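PDB 6KHR: formate-dependent phosphoribosylglycinamide formyltransferase from Mycobacterium tuberculosis H37Rv, which belongs to the ATP-grasp superfamily of enzymes and forms an assembly of two copies of the same chain. Local coordinates for residues 38-43 with 383-388; 104-109 with 124-129; 132-137 with 304-309; 148-153 with 159-164; 312-317 with 323-328. All coordinates share one frame; numbering follows the deposited sequence.

Contact 1: 38-43 with 383-388; sequences SRELAI and VIFGRG
Val-383, in strand 380-384, starts the contact by pointing its CB toward helix 36-47, so that CG1 comes to 3.9 Å from Glu-40 OE2. The two side chains run alongside each other with opposite sense, and the touch is plain van der Waals contact with a carboxylate oxygen. Phe-385, just past the end of the strand, carries the largest share of the contact. Its ring reaches back to the helix with CZ 3.4 Å from Glu-40 OE2. That oxygen lies at the ring edge, near the ring plane, where the aromatic C-H groups carry partial positive charge, and the carboxylate plane stands 77° from the ring plane. Next along the rim, Phe-385 CE1 is 4.1 Å from Arg-39 NH1, an oblique approach.

On the helix side the two charged residues hold each other: Arg-39 NH1 and Glu-40 OE2 form a salt bridge of 3.1 Å. The extended Arg-39 chain and a Glu-40 chain bent at its second torsion (chi2 -80°) bring the two charged groups together next to the Phe-385 ring. Ile-43 CD1 covers one face of the Arg-39 guanidinium, 3.7 Å above its centre, and Arg-39 NH2 is bonded to Gln-46 OE1 of the second subunit.

Helix 36-47 thus meets the end of strand 380-384 with one flank, while Leu-41 packs on strand 28-32 and helix 325-334, and Ala-42 on strand 28-32 and helix 62-66. Strand 380-384 is paired on one side with strand 390-395, through Val-383 and Val-391, and Ile-384 makes backbone bonds to the second subunit.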
# COMPACT_ATOMS: atom_id res chain seq x y z
N SER A 38 5.92 10.60 -1.13
CA SER A 38 5.68 10.92 -2.53
C SER A 38 5.68 9.65 -3.40
O SER A 38 4.94 9.58 -4.39
CB SER A 38 6.74 11.91 -3.00
OG SER A 38 6.44 12.47 -4.25
N ARG A 39 6.48 8.64 -3.04
CA ARG A 39 6.51 7.43 -3.85
C ARG A 39 5.24 6.60 -3.66
O ARG A 39 4.66 6.10 -4.64
CB ARG A 39 7.74 6.58 -3.53
CG ARG A 39 7.73 5.23 -4.22
CD ARG A 39 8.87 4.29 -3.80
NE ARG A 39 8.70 2.96 -4.39
CZ ARG A 39 8.17 1.92 -3.75
NH1 ARG A 39 7.76 2.05 -2.49
NH2 ARG A 39 8.04 0.75 -4.37
N GLU A 40 4.79 6.44 -2.42
CA GLU A 40 3.59 5.66 -2.17
C GLU A 40 2.36 6.33 -2.76
O GLU A 40 1.55 5.68 -3.43
CB GLU A 40 3.44 5.43 -0.65
CG GLU A 40 4.69 4.90 0.03
CD GLU A 40 4.87 3.39 -0.14
OE1 GLU A 40 3.84 2.69 -0.31
OE2 GLU A 40 6.02 2.90 -0.12
N LEU A 41 2.21 7.64 -2.53
CA LEU A 41 1.16 8.40 -3.19
C LEU A 41 1.18 8.16 -4.69
O LEU A 41 0.12 8.07 -5.33
CB LEU A 41 1.31 9.90 -2.87
CG LEU A 41 0.32 10.83 -3.58
CD1 LEU A 41 -1.09 10.37 -3.32
CD2 LEU A 41 0.48 12.34 -3.25
N ALA A 42 2.37 8.03 -5.28
CA ALA A 42 2.47 7.88 -6.72
C ALA A 42 1.98 6.51 -7.16
O ALA A 42 1.32 6.37 -8.20
CB ALA A 42 3.90 8.13 -7.17
N ILE A 43 2.30 5.48 -6.38
CA ILE A 43 1.75 4.16 -6.63
C ILE A 43 0.23 4.22 -6.54
O ILE A 43 -0.48 3.80 -7.46
CB ILE A 43 2.34 3.14 -5.64
CG1 ILE A 43 3.79 2.83 -5.98
CG2 ILE A 43 1.48 1.87 -5.57
CD1 ILE A 43 4.54 2.13 -4.83
N VAL A 383 8.71 -1.51 5.47
CA VAL A 383 8.89 -0.71 4.23
C VAL A 383 10.33 -0.21 4.26
O VAL A 383 10.60 0.65 5.04
CB VAL A 383 7.91 0.47 4.16
CG1 VAL A 383 7.85 1.06 2.78
CG2 VAL A 383 6.53 0.08 4.59
N ILE A 384 11.22 -0.78 3.44
CA ILE A 384 12.67 -0.43 3.38
C ILE A 384 12.83 0.74 2.42
O ILE A 384 12.19 0.70 1.40
CB ILE A 384 13.49 -1.65 2.95
CG1 ILE A 384 13.35 -2.73 4.00
CG2 ILE A 384 14.94 -1.30 2.76
CD1 ILE A 384 13.36 -2.15 5.34
N PHE A 385 13.70 1.70 2.71
CA PHE A 385 13.71 2.90 1.85
C PHE A 385 15.08 3.49 1.51
O PHE A 385 15.04 4.67 1.15
CB PHE A 385 12.93 4.00 2.56
CG PHE A 385 11.49 4.09 2.13
CD1 PHE A 385 11.15 3.99 0.79
CD2 PHE A 385 10.48 4.24 3.06
CE1 PHE A 385 9.83 4.04 0.38
CE2 PHE A 385 9.17 4.29 2.64
CZ PHE A 385 8.84 4.19 1.31
N GLY A 386 16.20 2.80 1.59
CA GLY A 386 17.42 3.55 1.20
C GLY A 386 18.38 3.72 2.34
O GLY A 386 18.58 2.72 3.05
N ARG A 387 18.98 4.90 2.58
CA ARG A 387 19.90 4.74 3.71
C ARG A 387 19.22 5.25 4.97
O ARG A 387 18.71 6.38 5.01
CB ARG A 387 21.21 5.48 3.47
CG ARG A 387 21.08 6.96 3.11
CD ARG A 387 22.41 7.69 3.29
NE ARG A 387 23.47 7.13 2.46
CZ ARG A 387 24.72 7.58 2.44
NH1 ARG A 387 25.08 8.59 3.22
NH2 ARG A 387 25.62 7.01 1.65
N GLY A 388 19.19 4.41 6.00
CA GLY A 388 18.65 4.79 7.28
C GLY A 388 17.15 5.00 7.33
O GLY A 388 16.63 5.34 8.40

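Contact 2: 104-109 with 124-129; sequences ALDAVE and AVRCTA
Leu-105 sets its CG anti to its own carbonyl carbon (chi1 -78°), and Val-125 holds CG1 trans to the backbone N (chi1 171°); these first torsions send both side chains into the space between helices 102-109 and 122-129, where one methyl of each meets the other. Leu-105 CD2 and Val-125 CG1 are 4.2 Å apart, the two side chains crossing at about a right angle. Val-125 also rests on Pro-120, and Leu-105 on Val-100, Leu-81 and Leu-118, so the apolar touch belongs to a larger buried layer.

One residue further along each helix the contact turns polar and looser. Arg-126 leaves its helix extended and then bends at its third torsion, which turns the guanidinium toward Asp-106. Carboxylate and guanidinium are nearly coplanar, 6° apart, and Asp-106 OD2 lies at the guanidinium edge. Asp-106 OD2 sits 4.0 Å from Arg-126 NE, and NH2 is equally distant, so this is a long salt bridge without a hydrogen bond. The firmer partner of Arg-126 is Asp-103, whose OD1 pairs with NH2; the guanidinium is therefore shared between two acids of helix 102-109.

Within the second helix, the Thr-128 hydroxyl donates to Ala-124 O with OG1 2.8 Å away. Thr-128 N binds the same oxygen from the opposite face of the carbonyl plane, so two bonds from one residue grip a single acceptor.

Helix 102-109 connects the neighbouring parallel strands 92-95 and 117-118 in a beta-alpha-beta crossover, and its packing on the following helix is part of a Rossmann-like, layered alpha/beta arrangement.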
# COMPACT_ATOMS: atom_id res chain seq x y z
N ALA A 104 5.24 30.94 -6.84
CA ALA A 104 5.03 30.23 -8.09
C ALA A 104 3.69 29.51 -8.10
O ALA A 104 3.02 29.43 -9.14
CB ALA A 104 6.17 29.24 -8.35
N LEU A 105 3.26 28.98 -6.95
CA LEU A 105 1.98 28.28 -6.89
C LEU A 105 0.82 29.25 -7.08
O LEU A 105 -0.17 28.92 -7.75
CB LEU A 105 1.83 27.52 -5.57
CG LEU A 105 2.55 26.19 -5.34
CD1 LEU A 105 3.31 25.73 -6.56
CD2 LEU A 105 3.46 26.30 -4.13
N ASP A 106 0.90 30.43 -6.47
CA ASP A 106 -0.19 31.39 -6.63
C ASP A 106 -0.25 31.93 -8.05
O ASP A 106 -1.33 32.31 -8.52
CB ASP A 106 -0.06 32.53 -5.61
CG ASP A 106 -1.09 32.41 -4.49
OD1 ASP A 106 -2.27 32.11 -4.78
OD2 ASP A 106 -0.72 32.61 -3.31
N ALA A 107 0.89 31.95 -8.76
CA ALA A 107 0.86 32.27 -10.18
C ALA A 107 -0.02 31.28 -10.95
O ALA A 107 -0.87 31.69 -11.74
CB ALA A 107 2.29 32.26 -10.74
N VAL A 108 0.18 29.98 -10.71
CA VAL A 108 -0.59 28.97 -11.44
C VAL A 108 -2.07 29.07 -11.10
O VAL A 108 -2.93 29.01 -11.99
CB VAL A 108 -0.03 27.57 -11.16
CG1 VAL A 108 -0.90 26.50 -11.81
CG2 VAL A 108 1.41 27.47 -11.66
N GLU A 109 -2.39 29.22 -9.81
CA GLU A 109 -3.77 29.49 -9.43
C GLU A 109 -4.32 30.71 -10.16
O GLU A 109 -5.38 30.65 -10.78
CB GLU A 109 -3.88 29.67 -7.92
CG GLU A 109 -4.23 28.40 -7.18
CD GLU A 109 -4.83 28.67 -5.81
OE1 GLU A 109 -4.98 29.86 -5.46
OE2 GLU A 109 -5.17 27.69 -5.10
N ALA A 124 -3.59 27.07 1.45
CA ALA A 124 -3.19 26.17 2.53
C ALA A 124 -1.67 26.04 2.61
O ALA A 124 -1.10 26.03 3.71
CB ALA A 124 -3.83 24.80 2.33
N VAL A 125 -1.01 25.94 1.45
CA VAL A 125 0.45 25.85 1.43
C VAL A 125 1.07 27.07 2.09
O VAL A 125 1.99 26.95 2.91
CB VAL A 125 0.95 25.66 -0.02
CG1 VAL A 125 2.47 25.78 -0.12
CG2 VAL A 125 0.48 24.33 -0.60
N ARG A 126 0.56 28.26 1.76
CA ARG A 126 1.13 29.48 2.34
C ARG A 126 0.85 29.57 3.84
O ARG A 126 1.75 29.92 4.62
CB ARG A 126 0.59 30.72 1.63
CG ARG A 126 1.02 32.01 2.31
CD ARG A 126 0.58 33.25 1.55
NE ARG A 126 1.10 33.26 0.19
CZ ARG A 126 2.33 33.64 -0.15
NH1 ARG A 126 3.19 34.05 0.78
NH2 ARG A 126 2.71 33.61 -1.42
N CYS A 127 -0.37 29.26 4.27
CA CYS A 127 -0.71 29.45 5.67
C CYS A 127 0.09 28.53 6.57
O CYS A 127 0.47 28.91 7.68
CB CYS A 127 -2.20 29.23 5.90
SG CYS A 127 -3.25 30.46 5.11
N THR A 128 0.38 27.32 6.12
CA THR A 128 0.95 26.33 7.01
C THR A 128 2.47 26.31 6.98
O THR A 128 3.07 25.60 7.79
CB THR A 128 0.44 24.94 6.65
OG1 THR A 128 0.80 24.65 5.29
CG2 THR A 128 -1.08 24.91 6.80
N ALA A 129 3.09 27.07 6.08
CA ALA A 129 4.54 27.25 6.11
C ALA A 129 4.93 28.50 6.87
O ALA A 129 6.11 28.66 7.20
CB ALA A 129 5.10 27.32 4.69

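Contact 3: 132-137 with 304-309; sequences EGLRRL and ADVTVC
A classic beta bulge, in which Ala-304 and Asp-305 both face Glu-293, marks the place where strand 300-307 meets Leu-134 and Arg-135 of helix 131-141. The short helix and strand axes run 113° apart in direction and approach to 9.4 Å.

Leu-134 points its branched end toward the strand. Its CD2 lies 3.6 Å from Val-306 CG1 and its CD1 is 3.9 Å from the same methyl, so both methyls of Leu-134 rest against CG1. Leu-134 CD2 also lies 3.2 Å from Asp-305 OD1, a van der Waals touch. That oxygen turns back to its own main chain and accepts a weak hydrogen bond from Val-306 N.

At the bulge the guanidinium of Arg-135 comes edge-on to the backbone: NH2 stands 3.5 Å from Ala-304 O, near the guanidinium plane. A bend at chi2 (-65°) brings it there. The other end of the group, NH1, has a long, weak ion pair with Glu-217.

Where the strand ends, Thr-307 OG1 accepts from Cys-309 N at 2.9 Å, an ST turn. The whole is a helix laid across the outermost strand of the large antiparallel sheet, within a protein of the ATP-grasp family.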
# COMPACT_ATOMS: atom_id res chain seq x y z
N GLU A 132 4.25 31.66 12.33
CA GLU A 132 3.62 32.74 13.07
C GLU A 132 2.18 32.96 12.61
O GLU A 132 1.26 33.08 13.44
CB GLU A 132 4.45 34.02 12.89
CG GLU A 132 4.35 35.03 14.03
CD GLU A 132 3.79 36.37 13.58
OE1 GLU A 132 3.60 36.56 12.35
OE2 GLU A 132 3.53 37.24 14.45
N GLY A 133 1.96 33.01 11.30
CA GLY A 133 0.63 33.31 10.78
C GLY A 133 -0.36 32.20 11.00
O GLY A 133 -1.57 32.44 11.09
N LEU A 134 0.12 30.96 11.09
CA LEU A 134 -0.78 29.85 11.34
C LEU A 134 -1.23 29.82 12.80
O LEU A 134 -2.41 29.57 13.09
CB LEU A 134 -0.11 28.52 10.94
CG LEU A 134 -1.05 27.33 11.15
CD1 LEU A 134 -2.08 27.33 10.05
CD2 LEU A 134 -0.29 26.01 11.19
N ARG A 135 -0.31 30.09 13.72
CA ARG A 135 -0.70 30.22 15.12
C ARG A 135 -1.74 31.32 15.29
O ARG A 135 -2.80 31.11 15.88
CB ARG A 135 0.53 30.50 16.00
CG ARG A 135 1.04 29.29 16.74
CD ARG A 135 0.04 28.78 17.77
NE ARG A 135 0.30 27.38 18.11
CZ ARG A 135 0.99 26.99 19.17
NH1 ARG A 135 1.48 27.89 20.01
NH2 ARG A 135 1.17 25.69 19.41
N ARG A 136 -1.46 32.51 14.73
CA ARG A 136 -2.38 33.63 14.84
C ARG A 136 -3.70 33.34 14.15
O ARG A 136 -4.75 33.80 14.60
CB ARG A 136 -1.74 34.90 14.28
N LEU A 137 -3.67 32.56 13.06
CA LEU A 137 -4.92 32.12 12.45
C LEU A 137 -5.69 31.19 13.39
O LEU A 137 -6.92 31.28 13.53
CB LEU A 137 -4.63 31.43 11.11
CG LEU A 137 -5.85 30.71 10.54
CD1 LEU A 137 -6.91 31.73 10.15
CD2 LEU A 137 -5.51 29.79 9.37
N ALA A 304 -1.77 22.26 18.19
CA ALA A 304 -0.34 22.55 18.07
C ALA A 304 0.09 22.90 16.66
O ALA A 304 0.94 23.78 16.49
CB ALA A 304 0.50 21.37 18.56
N ASP A 305 -0.46 22.23 15.64
CA ASP A 305 -0.01 22.45 14.27
C ASP A 305 -0.94 21.74 13.28
O ASP A 305 -1.77 20.91 13.66
CB ASP A 305 1.43 21.97 14.07
CG ASP A 305 2.08 22.58 12.87
OD1 ASP A 305 1.48 23.53 12.31
OD2 ASP A 305 3.17 22.12 12.49
N VAL A 306 -0.76 22.06 12.00
CA VAL A 306 -1.38 21.34 10.90
C VAL A 306 -0.42 21.30 9.72
O VAL A 306 0.23 22.31 9.41
CB VAL A 306 -2.74 21.96 10.49
CG1 VAL A 306 -2.60 23.44 10.17
CG2 VAL A 306 -3.36 21.19 9.31
N THR A 307 -0.34 20.15 9.06
CA THR A 307 0.43 20.02 7.83
C THR A 307 -0.42 19.52 6.67
O THR A 307 -1.26 18.63 6.84
CB THR A 307 1.60 19.08 8.00
OG1 THR A 307 2.21 18.88 6.72
CG2 THR A 307 1.14 17.76 8.55
N VAL A 308 -0.17 20.07 5.49
CA VAL A 308 -0.84 19.66 4.26
C VAL A 308 -0.14 18.47 3.62
O VAL A 308 -0.48 18.07 2.50
CB VAL A 308 -0.93 20.84 3.26
CG1 VAL A 308 -1.56 22.07 3.91
CG2 VAL A 308 0.46 21.16 2.69
N CYS A 309 0.84 17.89 4.31
CA CYS A 309 1.62 16.76 3.81
C CYS A 309 1.50 15.55 4.74
O CYS A 309 1.40 15.72 5.96
CB CYS A 309 3.10 17.14 3.66
SG CYS A 309 3.42 18.74 2.88

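Contact 4: 148-153 with 159-164; sequences PFWFVG and QAVAVH
A strand, a turn and a helix doubling back form this compact beta-alpha unit: strand 149-152 presents Trp-150 and Val-152 to Val-161 and His-164 on helix 155-165. The short segments run nearly antiparallel, 161° apart in direction, with their axes 10.1 Å from each other.

Val-161 fills the centre. Val-161 CG1, trans to the backbone N (chi1 171°), lies over one face of the Trp-150 indole as a CH-pi contact, 4.0 Å from the centroid of the six-membered ring. It is displaced toward the rim, and Trp-150 CE3 is the ring atom nearest to Val-161 CG1, at 3.6 Å. The second methyl, Val-161 CG2, spans the start of the side chain: it is 3.9 Å from Trp-150 CG and about as far from CB. Val-161 CG2 also reaches Val-152 CG1 at 4.1 Å, so a single valine bridges two residues of the strand.

One helical turn later, His-164 adds a second touch on the indole. The imidazole turns its edge to the tryptophan, which it approaches obliquely, with His-164 CD2 4.1 Å from Trp-150 CZ2, and the two side chains cross at about a right angle. The imidazole is held by a bond from ND1 to Gln-204 OE1, which limits its freedom to rotate.

Phe-149 and Phe-151 of the same strand point the other way, to helix 131-141, so the strand is sandwiched between helices. It pairs antiparallel with strand 214-217. A small antiparallel sheet with helices packed on it is consistent with the smaller lobe of the ATP-grasp fold.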
# COMPACT_ATOMS: atom_id res chain seq x y z
N PRO A 148 -0.56 28.93 25.92
CA PRO A 148 -0.26 30.35 25.90
C PRO A 148 1.07 30.65 25.20
O PRO A 148 2.03 30.07 25.53
CB PRO A 148 -0.18 30.64 27.38
CG PRO A 148 -1.17 29.71 27.95
CD PRO A 148 -0.90 28.43 27.22
N PHE A 149 1.06 31.57 24.25
CA PHE A 149 2.29 31.85 23.50
C PHE A 149 2.42 33.33 23.21
O PHE A 149 1.44 34.02 23.13
CB PHE A 149 2.26 31.09 22.19
CG PHE A 149 1.23 31.61 21.24
CD1 PHE A 149 -0.05 31.11 21.25
CD2 PHE A 149 1.54 32.61 20.34
CE1 PHE A 149 -1.00 31.60 20.37
CE2 PHE A 149 0.59 33.10 19.47
CZ PHE A 149 -0.68 32.59 19.49
N TRP A 150 3.65 33.81 23.13
CA TRP A 150 3.93 35.23 22.85
C TRP A 150 5.06 35.34 21.85
O TRP A 150 5.96 34.55 21.91
CB TRP A 150 4.33 35.96 24.13
CG TRP A 150 3.28 35.94 25.19
CD1 TRP A 150 2.33 36.88 25.41
CD2 TRP A 150 3.04 34.90 26.13
NE1 TRP A 150 1.52 36.50 26.44
CE2 TRP A 150 1.92 35.28 26.89
CE3 TRP A 150 3.62 33.66 26.38
CZ2 TRP A 150 1.41 34.49 27.90
CZ3 TRP A 150 3.12 32.88 27.39
CH2 TRP A 150 2.04 33.29 28.13
N PHE A 151 4.93 36.27 20.92
CA PHE A 151 6.01 36.59 19.99
C PHE A 151 6.66 37.86 20.49
O PHE A 151 5.99 38.88 20.65
CB PHE A 151 5.48 36.75 18.57
CG PHE A 151 4.83 35.50 18.01
CD1 PHE A 151 5.52 34.29 18.00
CD2 PHE A 151 3.54 35.52 17.51
CE1 PHE A 151 4.94 33.14 17.49
CE2 PHE A 151 2.94 34.37 17.01
CZ PHE A 151 3.65 33.17 17.00
N VAL A 152 7.96 37.80 20.77
CA VAL A 152 8.71 38.95 21.26
C VAL A 152 9.77 39.30 20.22
O VAL A 152 10.01 38.56 19.27
CB VAL A 152 9.36 38.68 22.64
CG1 VAL A 152 8.29 38.30 23.65
CG2 VAL A 152 10.44 37.61 22.53
N GLY A 153 10.40 40.45 20.42
CA GLY A 153 11.43 40.93 19.52
C GLY A 153 12.49 41.75 20.24
O GLY A 153 13.36 42.36 19.61
N GLN A 159 11.36 39.73 29.11
CA GLN A 159 11.34 40.01 30.55
C GLN A 159 9.91 40.05 31.08
O GLN A 159 9.58 39.39 32.07
CB GLN A 159 12.05 41.33 30.84
CG GLN A 159 13.32 41.21 31.66
CD GLN A 159 14.49 40.70 30.85
OE1 GLN A 159 14.36 40.47 29.65
NE2 GLN A 159 15.65 40.54 31.48
N ALA A 160 9.05 40.81 30.41
CA ALA A 160 7.65 40.89 30.83
C ALA A 160 7.01 39.51 30.85
O ALA A 160 6.47 39.08 31.87
CB ALA A 160 6.89 41.85 29.93
N VAL A 161 7.12 38.79 29.74
CA VAL A 161 6.41 37.53 29.59
C VAL A 161 6.73 36.61 30.75
O VAL A 161 5.83 36.03 31.37
CB VAL A 161 6.73 36.88 28.23
CG1 VAL A 161 6.17 35.45 28.17
CG2 VAL A 161 6.18 37.73 27.09
N ALA A 162 8.02 36.49 31.08
CA ALA A 162 8.43 35.67 32.22
C ALA A 162 7.75 36.13 33.50
O ALA A 162 7.24 35.31 34.27
CB ALA A 162 9.94 35.70 32.35
N VAL A 163 7.73 37.45 33.75
CA VAL A 163 7.07 37.98 34.94
C VAL A 163 5.59 37.66 34.91
O VAL A 163 4.99 37.31 35.93
CB VAL A 163 7.30 39.50 35.05
CG1 VAL A 163 6.44 40.10 36.18
CG2 VAL A 163 8.78 39.80 35.26
N HIS A 164 4.98 37.80 33.74
CA HIS A 164 3.53 37.54 33.61
C HIS A 164 3.23 36.05 33.66
O HIS A 164 2.58 35.64 34.58
CB HIS A 164 3.03 38.14 32.31
CG HIS A 164 1.62 37.81 32.03
ND1 HIS A 164 0.60 38.24 32.81
CD2 HIS A 164 1.05 37.11 31.04
CE1 HIS A 164 -0.53 37.83 32.33
NE2 HIS A 164 -0.28 37.14 31.26

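Contact 5: 312-317 with 323-328; sequences GSAWVT and LSVFEL
Thr-317 OG1 is gripped from two directions. It accepts from Val-325 N at 3.0 Å with a fairly straight N-H...O angle of 159°, and Thr-317 OG1 donates to Ala-314 O, 2.6 Å away. A chi1 of 58°, which tucks the hydroxyl between the backbone N and the carbonyl carbon, turns it to both. Ala-314 O also receives Thr-317 N, so the turn from Ala-314 to Thr-317 is tied by two bonds on one carbonyl and joined through the hydroxyl to the first turn of helix 325-334.

That helix start has its own lock. Ser-324 is the N-cap: its OG accepts from Glu-327 N, while Glu-327 OE1 takes Ser-324 N through its anti lone pair, completing a capping box. The other carboxylate oxygen, OE2, pairs with Arg-319 of the second subunit.

Apolar groups fill in around these bonds. Val-325 CG1 packs on Ala-314 CB at 3.6 Å and also lies over the centre of the Phe-326 ring. Phe-326 in turn meets Trp-315 in a T-shaped pair: the phenyl edge points at the indole face, with ring centroids 5.1 Å apart and planes at 70°. Phe-326 CE2 comes to 3.7 Å from Trp-315 CZ3.

The loop lies on the large antiparallel sheet, with Thr-317 touching Ile-247 and Gln-261 of strands 238-252 and 256-261, while Phe-326 touches Pro-37 and Glu-40 of helix 36-47.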
# COMPACT_ATOMS: atom_id res chain seq x y z
N GLY A 312 4.79 11.78 9.22
CA GLY A 312 5.44 10.55 9.60
C GLY A 312 4.58 9.65 10.47
O GLY A 312 4.62 8.43 10.34
N SER A 313 3.76 10.24 11.36
CA SER A 313 2.92 9.39 12.19
C SER A 313 1.84 8.66 11.40
O SER A 313 1.35 7.62 11.85
CB SER A 313 2.25 10.20 13.30
OG SER A 313 1.32 11.11 12.77
N ALA A 314 1.47 9.17 10.22
CA ALA A 314 0.45 8.54 9.39
C ALA A 314 0.85 7.16 8.88
O ALA A 314 -0.02 6.40 8.45
CB ALA A 314 0.11 9.45 8.21
N TRP A 315 2.16 6.82 8.91
CA TRP A 315 2.64 5.55 8.35
C TRP A 315 1.90 4.34 8.90
O TRP A 315 1.79 3.32 8.21
CB TRP A 315 4.13 5.38 8.62
CG TRP A 315 4.99 5.99 7.59
CD1 TRP A 315 5.72 7.12 7.70
CD2 TRP A 315 5.19 5.50 6.25
NE1 TRP A 315 6.38 7.37 6.52
CE2 TRP A 315 6.07 6.39 5.62
CE3 TRP A 315 4.74 4.38 5.55
CZ2 TRP A 315 6.48 6.22 4.31
CZ3 TRP A 315 5.16 4.19 4.25
CH2 TRP A 315 6.03 5.11 3.64
N VAL A 316 1.42 4.41 10.14
CA VAL A 316 0.68 3.27 10.70
C VAL A 316 -0.51 2.91 9.82
O VAL A 316 -0.89 1.73 9.74
CB VAL A 316 0.23 3.57 12.15
CG1 VAL A 316 -0.69 4.78 12.21
CG2 VAL A 316 -0.46 2.39 12.76
N THR A 317 -1.09 3.90 9.12
CA THR A 317 -2.31 3.66 8.35
C THR A 317 -2.09 2.67 7.22
O THR A 317 -3.05 1.98 6.83
CB THR A 317 -2.91 4.97 7.81
OG1 THR A 317 -1.97 5.66 6.98
CG2 THR A 317 -3.36 5.89 8.96
N LEU A 323 -8.02 2.13 3.84
CA LEU A 323 -7.34 3.03 2.90
C LEU A 323 -6.24 3.78 3.65
O LEU A 323 -6.51 4.49 4.63
CB LEU A 323 -8.32 4.01 2.27
CG LEU A 323 -9.53 3.35 1.58
CD1 LEU A 323 -10.44 4.37 0.91
CD2 LEU A 323 -9.05 2.36 0.55
N SER A 324 -5.00 3.62 3.19
CA SER A 324 -3.90 4.30 3.85
C SER A 324 -3.95 5.79 3.56
O SER A 324 -4.64 6.26 2.64
CB SER A 324 -2.56 3.73 3.40
OG SER A 324 -2.33 4.02 2.03
N VAL A 325 -3.20 6.55 4.36
CA VAL A 325 -3.18 8.00 4.19
C VAL A 325 -2.82 8.36 2.76
O VAL A 325 -3.27 9.39 2.25
CB VAL A 325 -2.23 8.66 5.21
CG1 VAL A 325 -0.79 8.19 4.98
CG2 VAL A 325 -2.35 10.18 5.17
N PHE A 326 -2.04 7.50 2.10
CA PHE A 326 -1.66 7.70 0.70
C PHE A 326 -2.79 7.34 -0.26
O PHE A 326 -2.97 8.03 -1.28
CB PHE A 326 -0.43 6.85 0.38
CG PHE A 326 0.68 7.04 1.34
CD1 PHE A 326 1.19 8.30 1.57
CD2 PHE A 326 1.22 5.95 2.00
CE1 PHE A 326 2.22 8.49 2.46
CE2 PHE A 326 2.27 6.13 2.90
CZ PHE A 326 2.76 7.39 3.13
N GLU A 327 -3.53 6.27 0.00
CA GLU A 327 -4.69 6.00 -0.82
C GLU A 327 -5.75 7.08 -0.62
O GLU A 327 -6.40 7.52 -1.57
CB GLU A 327 -5.24 4.60 -0.52
CG GLU A 327 -4.18 3.49 -0.77
CD GLU A 327 -4.57 2.07 -0.32
OE1 GLU A 327 -5.05 1.87 0.83
OE2 GLU A 327 -4.36 1.12 -1.12
N LEU A 328 -5.89 7.58 0.61
CA LEU A 328 -6.83 8.68 0.81
C LEU A 328 -6.41 9.93 0.04
O LEU A 328 -7.24 10.59 -0.61
CB LEU A 328 -7.00 8.98 2.30
CG LEU A 328 -7.58 7.89 3.20
CD1 LEU A 328 -7.38 8.29 4.67
CD2 LEU A 328 -9.07 7.62 2.90

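How the contacts relate
Two touching groups emerge. Contacts 1 and 5, with centres about 13 Å apart, meet around the aromatic rings of Phe-385, Trp-315 and Phe-326, with Glu-40 packed against them: Phe-385 CE2 reaches Trp-315 CH2 at 3.4 Å, and Glu-40 CB meets Phe-326 CD2 at 3.5 Å. Both also touch the second subunit. Contacts 2, 3 and 4 follow one another as neighbours, contact 3 touching both others. Cys-127 O of contact 2 lies 3.3 Å from Leu-134 CB of contact 3, and Glu-132 CG of contact 3 is 3.4 Å from Phe-151 CE2 of contact 4. Contacts 3 and 5 adjoin only in sequence. Contacts 1 and 4, centres about 42 Å apart, lie on opposite sides of the chain's centre.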